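Local coordinates for lactate dehydrogenase (Eimeria maxima, PDB 6CT6), which probably interconverts pyruvate and lactate with NADH/NAD+ as the redox partner, and is captured here with NADH and the substrate analogue oxamate, at residues N7-I12 and N62-Y67; D102-N107 and D135-A140; M182-H187 and L192-Y197. All coordinates share one frame; numbering follows the deposited sequence.

Interaction 1 of 3, residues N7-I12 and N62-Y67; sequences NKRPKI and NGITVY
The guanidinium of R9 reaches across to the backbone of G63, and this one side chain carries most of the contact between 7-12 and 62-67. Its NH1 donates to the carbonyl O of G63 over 2.8 Å in a bent bond, 143° at the hydrogen. The oxygen lies at the edge of the guanidinium, a little tilted from its plane, whereas NH1 stands above the plane of the G63 carbonyl. The second amino group, R9 NH2, is 3.4 Å from the same G63 O. Extended from CG to NE, with CG anti to its own carbonyl carbon (chi1 -56°), the arginine spans a gap in which the nearest CA atoms, those of R9 and I64, are still 9.0 Å apart. Beside the bond, NH1 of R9 also lies 3.7 Å from CA of I64, and the I64 methyl CD1 approaches R9 CD at 4.4 Å.

Each backbone is shaped locally by an asparagine. N7 OD1 accepts from R9 N at 2.8 Å, and N62 OD1 from I64 N at 3.0 Å; both are Asx turns. K11 folds back so that NZ donates to the carbonyl oxygens of N7 and R9, bridging two carbonyls of the turn before strand 11-15, which probably helps to hold its shape. R9 NH1 also forms a salt bridge with D35, whose carboxylate accepts from T65 N and N7 ND2 as well. R166 of the second subunit donates to I64 O. The contact lies at the entrances to strands 11-15 and 66-69, which run parallel on either side of strand 35-39 in the NAD-binding Rossmann sheet.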
loop_
_atom_site.group_PDB
_atom_site.type_symbol
_atom_site.label_atom_id
_atom_site.label_comp_id
_atom_site.label_asym_id
_atom_site.label_seq_id
_atom_site.Cartn_x
_atom_site.Cartn_y
_atom_site.Cartn_z
ATOM N N ASN B 7 -1.345 -20.568 15.770
ATOM C CA ASN B 7 -0.058 -20.119 16.296
ATOM C C ASN B 7 -0.306 -18.961 17.257
ATOM O O ASN B 7 -1.447 -18.549 17.488
ATOM C CB ASN B 7 0.907 -19.733 15.168
ATOM C CG ASN B 7 0.420 -18.551 14.344
ATOM O OD1 ASN B 7 -0.161 -17.602 14.868
ATOM N ND2 ASN B 7 0.666 -18.605 13.039
ATOM N N LYS B 8 0.790 -18.440 17.821
ATOM C CA LYS B 8 0.712 -17.387 18.829
ATOM C C LYS B 8 0.191 -16.073 18.260
ATOM O O LYS B 8 -0.404 -15.278 18.996
ATOM C CB LYS B 8 2.094 -17.147 19.440
ATOM C CG LYS B 8 2.402 -17.903 20.724
ATOM C CD LYS B 8 3.808 -17.555 21.194
ATOM C CE LYS B 8 4.093 -18.074 22.587
ATOM N NZ LYS B 8 3.840 -19.527 22.722
ATOM N N ARG B 9 0.420 -15.817 16.975
ATOM C CA ARG B 9 0.204 -14.487 16.426
ATOM C C ARG B 9 -1.276 -14.105 16.468
ATOM O O ARG B 9 -2.153 -14.974 16.441
ATOM C CB ARG B 9 0.698 -14.419 14.986
ATOM C CG ARG B 9 2.148 -14.820 14.789
ATOM C CD ARG B 9 2.515 -14.794 13.313
ATOM N NE ARG B 9 3.864 -15.296 13.070
ATOM C CZ ARG B 9 4.308 -15.727 11.893
ATOM N NH1 ARG B 9 3.511 -15.733 10.830
ATOM N NH2 ARG B 9 5.556 -16.165 11.776
ATOM N N PRO B 10 -1.583 -12.809 16.522
ATOM C CA PRO B 10 -2.969 -12.382 16.308
ATOM C C PRO B 10 -3.439 -12.786 14.921
ATOM O O PRO B 10 -2.644 -12.926 13.989
ATOM C CB PRO B 10 -2.903 -10.855 16.449
ATOM C CG PRO B 10 -1.637 -10.578 17.172
ATOM C CD PRO B 10 -0.691 -11.664 16.767
ATOM N N LYS B 11 -4.748 -12.972 14.789
ATOM C CA LYS B 11 -5.370 -13.317 13.513
ATOM C C LYS B 11 -6.287 -12.168 13.104
ATOM O O LYS B 11 -7.287 -11.892 13.775
ATOM C CB LYS B 11 -6.127 -14.641 13.625
ATOM C CG LYS B 11 -5.284 -15.787 14.197
ATOM C CD LYS B 11 -3.985 -15.997 13.411
ATOM C CE LYS B 11 -3.082 -17.068 14.011
ATOM N NZ LYS B 11 -3.330 -17.361 15.449
ATOM N N ILE B 12 -5.934 -11.498 12.009
ATOM C CA ILE B 12 -6.630 -10.306 11.533
ATOM C C ILE B 12 -7.402 -10.685 10.277
ATOM O O ILE B 12 -6.803 -11.098 9.276
ATOM C CB ILE B 12 -5.644 -9.162 11.250
ATOM C CG1 ILE B 12 -4.829 -8.836 12.506
ATOM C CG2 ILE B 12 -6.378 -7.922 10.739
ATOM C CD1 ILE B 12 -3.485 -8.218 12.204
ATOM N N ASN B 62 10.435 -11.314 7.218
ATOM C CA ASN B 62 9.591 -11.920 8.241
ATOM C C ASN B 62 8.676 -12.954 7.596
ATOM O O ASN B 62 8.575 -13.057 6.369
ATOM C CB ASN B 62 8.784 -10.866 9.028
ATOM C CG ASN B 62 7.667 -10.231 8.218
ATOM O OD1 ASN B 62 6.846 -10.918 7.614
ATOM N ND2 ASN B 62 7.616 -8.904 8.230
ATOM N N GLY B 63 8.016 -13.734 8.448
ATOM C CA GLY B 63 7.187 -14.832 7.993
ATOM C C GLY B 63 5.710 -14.625 8.252
ATOM O O GLY B 63 4.971 -15.593 8.454
ATOM N N ILE B 64 5.266 -13.367 8.253
ATOM C CA ILE B 64 3.836 -13.089 8.299
ATOM C C ILE B 64 3.171 -13.779 7.118
ATOM O O ILE B 64 3.659 -13.712 5.983
ATOM C CB ILE B 64 3.580 -11.571 8.275
ATOM C CG1 ILE B 64 4.054 -10.906 9.576
ATOM C CG2 ILE B 64 2.101 -11.264 8.018
ATOM C CD1 ILE B 64 3.269 -11.289 10.829
ATOM N N THR B 65 2.056 -14.454 7.377
ATOM C CA THR B 65 1.306 -15.146 6.338
ATOM C C THR B 65 0.018 -14.390 6.045
ATOM O O THR B 65 -0.753 -14.087 6.961
ATOM C CB THR B 65 0.985 -16.586 6.750
ATOM O OG1 THR B 65 2.202 -17.284 7.048
ATOM C CG2 THR B 65 0.261 -17.318 5.625
ATOM N N VAL B 66 -0.206 -14.084 4.769
ATOM C CA VAL B 66 -1.477 -13.548 4.293
ATOM C C VAL B 66 -2.160 -14.636 3.477
ATOM O O VAL B 66 -1.556 -15.197 2.555
ATOM C CB VAL B 66 -1.285 -12.269 3.457
ATOM C CG1 VAL B 66 -2.634 -11.709 3.015
ATOM C CG2 VAL B 66 -0.515 -11.219 4.244
ATOM N N TYR B 67 -3.404 -14.946 3.832
ATOM C CA TYR B 67 -4.225 -15.916 3.127
ATOM C C TYR B 67 -5.305 -15.193 2.329
ATOM O O TYR B 67 -5.785 -14.128 2.728
ATOM C CB TYR B 67 -4.905 -16.888 4.098
ATOM C CG TYR B 67 -4.009 -17.575 5.112
ATOM C CD1 TYR B 67 -3.476 -18.835 4.859
ATOM C CD2 TYR B 67 -3.730 -16.983 6.338
ATOM C CE1 TYR B 67 -2.672 -19.475 5.788
ATOM C CE2 TYR B 67 -2.926 -17.616 7.274
ATOM C CZ TYR B 67 -2.401 -18.863 6.993
ATOM O OH TYR B 67 -1.602 -19.500 7.914
#

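Interaction 2 of 3, residues D102-N107 and D135-A140; sequences DLLPVN and DVMVAA
The terminal methyl of M137 pushes across to the first turn of helix 104-121, where it meets both L104 and N107. CE lies 3.6 Å from CB of N107, the closest approach between 102-107 and 135-140, and 4.1 Å from CG of L104. It also comes within 3.8 Å of the backbone O of L104, while the sulfur SD sits 3.9 Å from O of N107. The methionine therefore touches the base of the asparagine side chain and the backbone of the turn, and its own side chain crosses that of L104 obliquely. A bend at chi2 (-61°) precedes a nearly straight last torsion (171°), which carries CE forward to the neighbouring helix. A looser apolar touch lies beside it, with L104 CD1 and V136 CG2 4.5 Å apart.

In the next shell, L104 holds CG anti to its backbone N (chi1 -174°), which brings CG to M137 and CD1 to V136; its side chain also touches P133 and, on helix 303-328, I323 and L326. V136 meets M319 and I323 of that helix. The amide of N107 is occupied elsewhere: OD1 accepts from the backbone N of I87, so the asparagine ties the start of its helix to the loop that holds I87 while its CB and backbone O face M137. The nearest atoms of its side chain and the bound NADH are about 5 Å apart. L103 holds the N-cap position just before helix 104-121, and its O accepts from N107 N at 3.0 Å. M137 also packs on M111 one turn further along helix 104-121. The whole is a buried apolar joint of the Rossmann domain between helices 104-121 and 134-145, bordered by the long C-terminal helix 303-328.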
loop_
_atom_site.group_PDB
_atom_site.type_symbol
_atom_site.label_atom_id
_atom_site.label_comp_id
_atom_site.label_asym_id
_atom_site.label_seq_id
_atom_site.Cartn_x
_atom_site.Cartn_y
_atom_site.Cartn_z
ATOM N N ASP B 102 -25.154 6.676 -2.341
ATOM C CA ASP B 102 -25.915 6.216 -3.499
ATOM C C ASP B 102 -26.112 4.702 -3.514
ATOM O O ASP B 102 -26.956 4.211 -4.270
ATOM C CB ASP B 102 -25.234 6.662 -4.793
ATOM C CG ASP B 102 -23.764 6.303 -4.836
ATOM O OD1 ASP B 102 -23.332 5.463 -4.018
ATOM O OD2 ASP B 102 -23.040 6.860 -5.689
ATOM N N LEU B 103 -25.365 3.951 -2.698
ATOM C CA LEU B 103 -25.439 2.492 -2.700
ATOM C C LEU B 103 -25.888 1.929 -1.356
ATOM O O LEU B 103 -25.688 0.740 -1.086
ATOM C CB LEU B 103 -24.088 1.896 -3.098
ATOM C CG LEU B 103 -23.795 2.012 -4.596
ATOM C CD1 LEU B 103 -22.327 2.307 -4.849
ATOM C CD2 LEU B 103 -24.227 0.746 -5.328
ATOM N N LEU B 104 -26.499 2.754 -0.511
ATOM C CA LEU B 104 -26.971 2.290 0.792
ATOM C C LEU B 104 -27.895 1.083 0.702
ATOM O O LEU B 104 -27.685 0.120 1.456
ATOM C CB LEU B 104 -27.658 3.459 1.513
ATOM C CG LEU B 104 -28.116 3.242 2.957
ATOM C CD1 LEU B 104 -28.241 4.583 3.656
ATOM C CD2 LEU B 104 -29.449 2.506 3.029
ATOM N N PRO B 105 -28.920 1.060 -0.158
ATOM C CA PRO B 105 -29.822 -0.104 -0.177
ATOM C C PRO B 105 -29.106 -1.409 -0.449
ATOM O O PRO B 105 -29.533 -2.460 0.043
ATOM C CB PRO B 105 -30.809 0.236 -1.305
ATOM C CG PRO B 105 -30.701 1.709 -1.486
ATOM C CD PRO B 105 -29.277 2.043 -1.193
ATOM N N VAL B 106 -28.031 -1.369 -1.229
ATOM C CA VAL B 106 -27.290 -2.579 -1.564
ATOM C C VAL B 106 -26.368 -2.975 -0.421
ATOM O O VAL B 106 -26.342 -4.132 0.015
ATOM C CB VAL B 106 -26.501 -2.359 -2.869
ATOM C CG1 VAL B 106 -25.739 -3.619 -3.261
ATOM C CG2 VAL B 106 -27.436 -1.919 -3.983
ATOM N N ASN B 107 -25.608 -2.012 0.092
ATOM C CA ASN B 107 -24.568 -2.323 1.059
ATOM C C ASN B 107 -25.130 -2.613 2.446
ATOM O O ASN B 107 -24.474 -3.306 3.228
ATOM C CB ASN B 107 -23.559 -1.174 1.089
ATOM C CG ASN B 107 -22.692 -1.141 -0.163
ATOM O OD1 ASN B 107 -22.380 -2.187 -0.733
ATOM N ND2 ASN B 107 -22.322 0.054 -0.607
ATOM N N ASP B 135 -21.695 5.565 9.633
ATOM C CA ASP B 135 -22.325 5.552 10.948
ATOM C C ASP B 135 -23.561 4.661 10.999
ATOM O O ASP B 135 -23.891 4.136 12.068
ATOM C CB ASP B 135 -22.660 6.982 11.365
ATOM C CG ASP B 135 -21.431 7.872 11.403
ATOM O OD1 ASP B 135 -20.723 7.869 12.435
ATOM O OD2 ASP B 135 -21.164 8.561 10.396
ATOM N N VAL B 136 -24.257 4.465 9.875
ATOM C CA VAL B 136 -25.378 3.528 9.868
ATOM C C VAL B 136 -24.976 2.127 9.412
ATOM O O VAL B 136 -25.651 1.153 9.777
ATOM C CB VAL B 136 -26.548 4.041 9.006
ATOM C CG1 VAL B 136 -27.133 5.300 9.626
ATOM C CG2 VAL B 136 -26.124 4.296 7.565
ATOM N N MET B 137 -23.896 1.990 8.639
ATOM C CA MET B 137 -23.433 0.652 8.280
ATOM C C MET B 137 -22.889 -0.087 9.499
ATOM O O MET B 137 -23.090 -1.301 9.633
ATOM C CB MET B 137 -22.373 0.730 7.179
ATOM C CG MET B 137 -22.914 1.178 5.824
ATOM S SD MET B 137 -24.177 0.063 5.163
ATOM C CE MET B 137 -24.789 0.985 3.758
ATOM N N VAL B 138 -22.201 0.621 10.402
ATOM C CA VAL B 138 -21.680 -0.033 11.600
ATOM C C VAL B 138 -22.826 -0.584 12.439
ATOM O O VAL B 138 -22.731 -1.679 13.006
ATOM C CB VAL B 138 -20.784 0.932 12.406
ATOM C CG1 VAL B 138 -21.542 2.186 12.837
ATOM C CG2 VAL B 138 -20.193 0.225 13.627
ATOM N N ALA B 139 -23.936 0.154 12.517
ATOM C CA ALA B 139 -25.095 -0.336 13.260
ATOM C C ALA B 139 -25.679 -1.585 12.610
ATOM O O ALA B 139 -26.055 -2.536 13.304
ATOM C CB ALA B 139 -26.155 0.759 13.365
ATOM N N ALA B 140 -25.768 -1.599 11.277
ATOM C CA ALA B 140 -26.294 -2.770 10.583
ATOM C C ALA B 140 -25.478 -4.015 10.906
ATOM O O ALA B 140 -26.039 -5.090 11.154
ATOM C CB ALA B 140 -26.314 -2.517 9.076
#

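Interaction 3 of 3, residues M182-H187 and L192-Y197; sequences MVIGVH and LPLMRY. With NAI (1,4-dihydronicotinamide adenine dinucleotide), chain D; OXM (oxamic acid), chain F.
Three backbone hydrogen bonds pair M182-I184 with L192-L194 as the two arms of an antiparallel beta hairpin. I184 and L192 form a hydrogen-bonded pair, I184 N giving to L192 O at 3.0 Å and L192 N to I184 O at 2.9 Å. L194 N donates to M182 O in an almost straight bond, 176° at the hydrogen. Where V183 faces P193, a non-hydrogen-bonded pair, the CA atoms are 4.1 Å apart and V183 CA makes a CH...O contact with L192 O at 3.4 Å. A water accepts from M182 N and donates to L194 O.

Apolar packing follows the two faces. V183 CG2 lies alongside P193 CB, both pointing the same way. On the other face I184 and L192 likewise lie side by side, and the I184 side chain crosses L194 at about a right angle, CD1 to CD1 at 3.8 Å. M182 bends at chi3 (-74°) and brings CE to Y197 CB at 4.1 Å.

Ligand contacts come from H187, in the loop that connects the two arms: NE2 donates to oxamate O1 at 3.0 Å in the ring plane, and the carboxamide nitrogen N7N of NADH lies over one face. ND1 is hydrogen-bonded to the D160 carboxylate, as in the His-Asp pair of lactate dehydrogenases. Strand 192-193 edges a small antiparallel sheet, with helix 216-237 against V183 and P193 and helix 303-328 against I184 and L192.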
loop_
_atom_site.group_PDB
_atom_site.type_symbol
_atom_site.label_atom_id
_atom_site.label_comp_id
_atom_site.label_asym_id
_atom_site.label_seq_id
_atom_site.Cartn_x
_atom_site.Cartn_y
_atom_site.Cartn_z
ATOM N N MET B 182 -9.421 17.296 16.199
ATOM C CA MET B 182 -10.523 16.344 16.173
ATOM C C MET B 182 -11.606 16.798 15.207
ATOM O O MET B 182 -11.944 17.986 15.150
ATOM C CB MET B 182 -11.128 16.163 17.564
ATOM C CG MET B 182 -10.195 15.500 18.557
ATOM S SD MET B 182 -10.978 15.226 20.156
ATOM C CE MET B 182 -11.007 16.902 20.788
ATOM N N VAL B 183 -12.140 15.841 14.447
ATOM C CA VAL B 183 -13.349 16.017 13.648
ATOM C C VAL B 183 -14.360 15.008 14.177
ATOM O O VAL B 183 -14.148 13.795 14.058
ATOM C CB VAL B 183 -13.098 15.803 12.148
ATOM C CG1 VAL B 183 -14.387 16.010 11.358
ATOM C CG2 VAL B 183 -11.998 16.723 11.630
ATOM N N ILE B 184 -15.454 15.499 14.760
ATOM C CA ILE B 184 -16.455 14.612 15.343
ATOM C C ILE B 184 -17.721 14.632 14.494
ATOM O O ILE B 184 -17.832 15.395 13.529
ATOM C CB ILE B 184 -16.772 14.991 16.803
ATOM C CG1 ILE B 184 -17.368 16.402 16.892
ATOM C CG2 ILE B 184 -15.515 14.888 17.655
ATOM C CD1 ILE B 184 -17.973 16.731 18.247
ATOM N N GLY B 185 -18.682 13.785 14.854
ATOM C CA GLY B 185 -19.982 13.793 14.214
ATOM C C GLY B 185 -20.139 12.704 13.175
ATOM O O GLY B 185 -19.680 11.573 13.369
ATOM N N VAL B 186 -20.792 13.034 12.072
ATOM C CA VAL B 186 -21.028 12.086 10.992
ATOM C C VAL B 186 -19.850 12.150 10.035
ATOM O O VAL B 186 -19.312 13.230 9.767
ATOM C CB VAL B 186 -22.352 12.394 10.264
ATOM C CG1 VAL B 186 -22.242 13.688 9.451
ATOM C CG2 VAL B 186 -22.753 11.231 9.369
ATOM N N HIS B 187 -19.443 10.995 9.512
ATOM C CA HIS B 187 -18.492 10.980 8.404
ATOM C C HIS B 187 -19.265 11.370 7.150
ATOM O O HIS B 187 -19.662 10.540 6.328
ATOM C CB HIS B 187 -17.817 9.623 8.263
ATOM C CG HIS B 187 -16.754 9.595 7.208
ATOM N ND1 HIS B 187 -15.665 10.440 7.232
ATOM C CD2 HIS B 187 -16.625 8.846 6.088
ATOM C CE1 HIS B 187 -14.905 10.204 6.178
ATOM N NE2 HIS B 187 -15.465 9.241 5.467
ATOM N N LEU B 192 -17.854 17.735 11.817
ATOM C CA LEU B 192 -17.587 18.916 12.637
ATOM C C LEU B 192 -16.120 18.975 13.039
ATOM O O LEU B 192 -15.729 18.405 14.070
ATOM C CB LEU B 192 -18.479 18.908 13.875
ATOM C CG LEU B 192 -18.272 20.026 14.896
ATOM C CD1 LEU B 192 -18.321 21.394 14.232
ATOM C CD2 LEU B 192 -19.327 19.918 15.982
ATOM N N PRO B 193 -15.270 19.650 12.264
ATOM C CA PRO B 193 -13.919 19.960 12.754
ATOM C C PRO B 193 -13.995 20.909 13.940
ATOM O O PRO B 193 -14.551 22.008 13.842
ATOM C CB PRO B 193 -13.237 20.608 11.542
ATOM C CG PRO B 193 -14.066 20.219 10.365
ATOM C CD PRO B 193 -15.461 20.071 10.868
ATOM N N LEU B 194 -13.439 20.474 15.071
ATOM C CA LEU B 194 -13.525 21.228 16.323
ATOM C C LEU B 194 -12.354 22.200 16.402
ATOM O O LEU B 194 -11.352 21.974 17.083
ATOM C CB LEU B 194 -13.550 20.277 17.513
ATOM C CG LEU B 194 -14.829 19.461 17.697
ATOM C CD1 LEU B 194 -14.651 18.438 18.809
ATOM C CD2 LEU B 194 -16.013 20.367 17.998
ATOM N N MET B 195 -12.505 23.325 15.697
ATOM C CA MET B 195 -11.418 24.292 15.599
ATOM C C MET B 195 -11.035 24.850 16.963
ATOM O O MET B 195 -9.883 25.251 17.166
ATOM C CB MET B 195 -11.812 25.425 14.652
ATOM C CG MET B 195 -12.316 24.953 13.294
ATOM S SD MET B 195 -11.207 23.774 12.487
ATOM C CE MET B 195 -9.949 24.870 11.838
ATOM N N ARG B 196 -11.976 24.877 17.911
ATOM C CA ARG B 196 -11.682 25.425 19.232
ATOM C C ARG B 196 -10.751 24.519 20.027
ATOM O O ARG B 196 -10.030 24.998 20.910
ATOM C CB ARG B 196 -12.985 25.652 20.004
ATOM C CG ARG B 196 -12.793 26.141 21.435
ATOM C CD ARG B 196 -14.107 26.617 22.047
ATOM N NE ARG B 196 -15.008 25.520 22.396
ATOM C CZ ARG B 196 -15.030 24.898 23.573
ATOM N NH1 ARG B 196 -14.191 25.246 24.536
ATOM N NH2 ARG B 196 -15.897 23.914 23.787
ATOM N N TYR B 197 -10.746 23.220 19.729
ATOM C CA TYR B 197 -9.976 22.241 20.484
ATOM C C TYR B 197 -8.619 21.928 19.858
ATOM O O TYR B 197 -7.902 21.063 20.371
ATOM C CB TYR B 197 -10.773 20.943 20.634
ATOM C CG TYR B 197 -11.819 20.944 21.732
ATOM C CD1 TYR B 197 -11.478 20.636 23.044
ATOM C CD2 TYR B 197 -13.153 21.216 21.452
ATOM C CE1 TYR B 197 -12.430 20.618 24.049
ATOM C CE2 TYR B 197 -14.115 21.199 22.453
ATOM C CZ TYR B 197 -13.745 20.898 23.748
ATOM O OH TYR B 197 -14.690 20.879 24.751
HETATM P PA NAI D . -13.319 -1.484 -3.181
HETATM O O1A NAI D . -14.458 -1.595 -4.170
HETATM O O2A NAI D . -11.902 -1.345 -3.687
HETATM O O5B NAI D . -13.385 -2.780 -2.233
HETATM C C5B NAI D . -14.635 -3.292 -1.780
HETATM C C4B NAI D . -14.561 -4.808 -1.837
HETATM O O4B NAI D . -15.628 -5.418 -1.109
HETATM C C3B NAI D . -14.656 -5.332 -3.267
HETATM O O3B NAI D . -13.454 -6.030 -3.598
HETATM C C2B NAI D . -15.854 -6.263 -3.262
HETATM O O2B NAI D . -15.671 -7.411 -4.091
HETATM C C1B NAI D . -15.921 -6.632 -1.792
HETATM N N9A NAI D . -17.201 -7.221 -1.343
HETATM C C8A NAI D . -18.450 -7.031 -1.816
HETATM N N7A NAI D . -19.336 -7.783 -1.106
HETATM C C5A NAI D . -18.643 -8.464 -0.174
HETATM C C6A NAI D . -18.934 -9.430 0.904
HETATM N N6A NAI D . -20.195 -9.845 1.146
HETATM N N1A NAI D . -17.897 -9.888 1.643
HETATM C C2A NAI D . -16.629 -9.490 1.426
HETATM N N3A NAI D . -16.298 -8.618 0.464
HETATM C C4A NAI D . -17.241 -8.087 -0.344
HETATM O O3 NAI D . -13.648 -0.265 -2.171
HETATM P PN NAI D . -12.591 0.435 -1.167
HETATM O O1N NAI D . -11.888 1.548 -1.906
HETATM O O2N NAI D . -11.785 -0.639 -0.474
HETATM O O5D NAI D . -13.595 1.111 -0.104
HETATM C C5D NAI D . -14.419 0.273 0.700
HETATM C C4D NAI D . -15.420 1.077 1.517
HETATM O O4D NAI D . -14.756 1.988 2.403
HETATM C C3D NAI D . -16.322 1.914 0.623
HETATM O O3D NAI D . -17.667 1.806 1.095
HETATM C C2D NAI D . -15.804 3.323 0.798
HETATM O O2D NAI D . -16.795 4.322 0.556
HETATM C C1D NAI D . -15.367 3.272 2.253
HETATM N N1N NAI D . -14.478 4.348 2.710
HETATM C C2N NAI D . -14.663 4.731 3.974
HETATM C C3N NAI D . -13.907 5.717 4.569
HETATM C C7N NAI D . -14.219 6.064 5.995
HETATM O O7N NAI D . -14.927 5.311 6.645
HETATM N N7N NAI D . -13.739 7.184 6.520
HETATM C C4N NAI D . -12.812 6.420 3.812
HETATM C C5N NAI D . -12.703 5.920 2.444
HETATM C C6N NAI D . -13.526 4.906 1.952
HETATM C C1 OXM F . -14.345 8.837 1.872
HETATM N N1 OXM F . -14.470 8.680 0.430
HETATM O O1 OXM F . -15.133 8.319 2.598
HETATM C C2 OXM F . -13.203 9.669 2.460
HETATM O O2 OXM F . -13.442 10.540 3.334
HETATM O O3 OXM F . -12.019 9.482 2.075
HETATM O O HOH W 1 -9.747 19.808 17.497
#

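In the fold
The three contacts follow one another along the chain. Interactions 1 and 2 both belong to the NAD-binding domain, their centres 30 Å apart: the first lies at strands of the parallel part of the nine-strand sheet, the second between two of its helices. Interaction 3 belongs to the C-terminal domain and its separate four-strand sheet, 36 Å from interaction 1 between centres and on the opposite side of the chain's centre. Interactions 2 and 3 touch although their centres are 22 Å apart: D135 OD2 lies 3.1 Å from H187 N, a probable hydrogen bond. Helix 134-145 of the coenzyme domain is thereby linked to the oxamate-binding histidine, close to where the two domains meet.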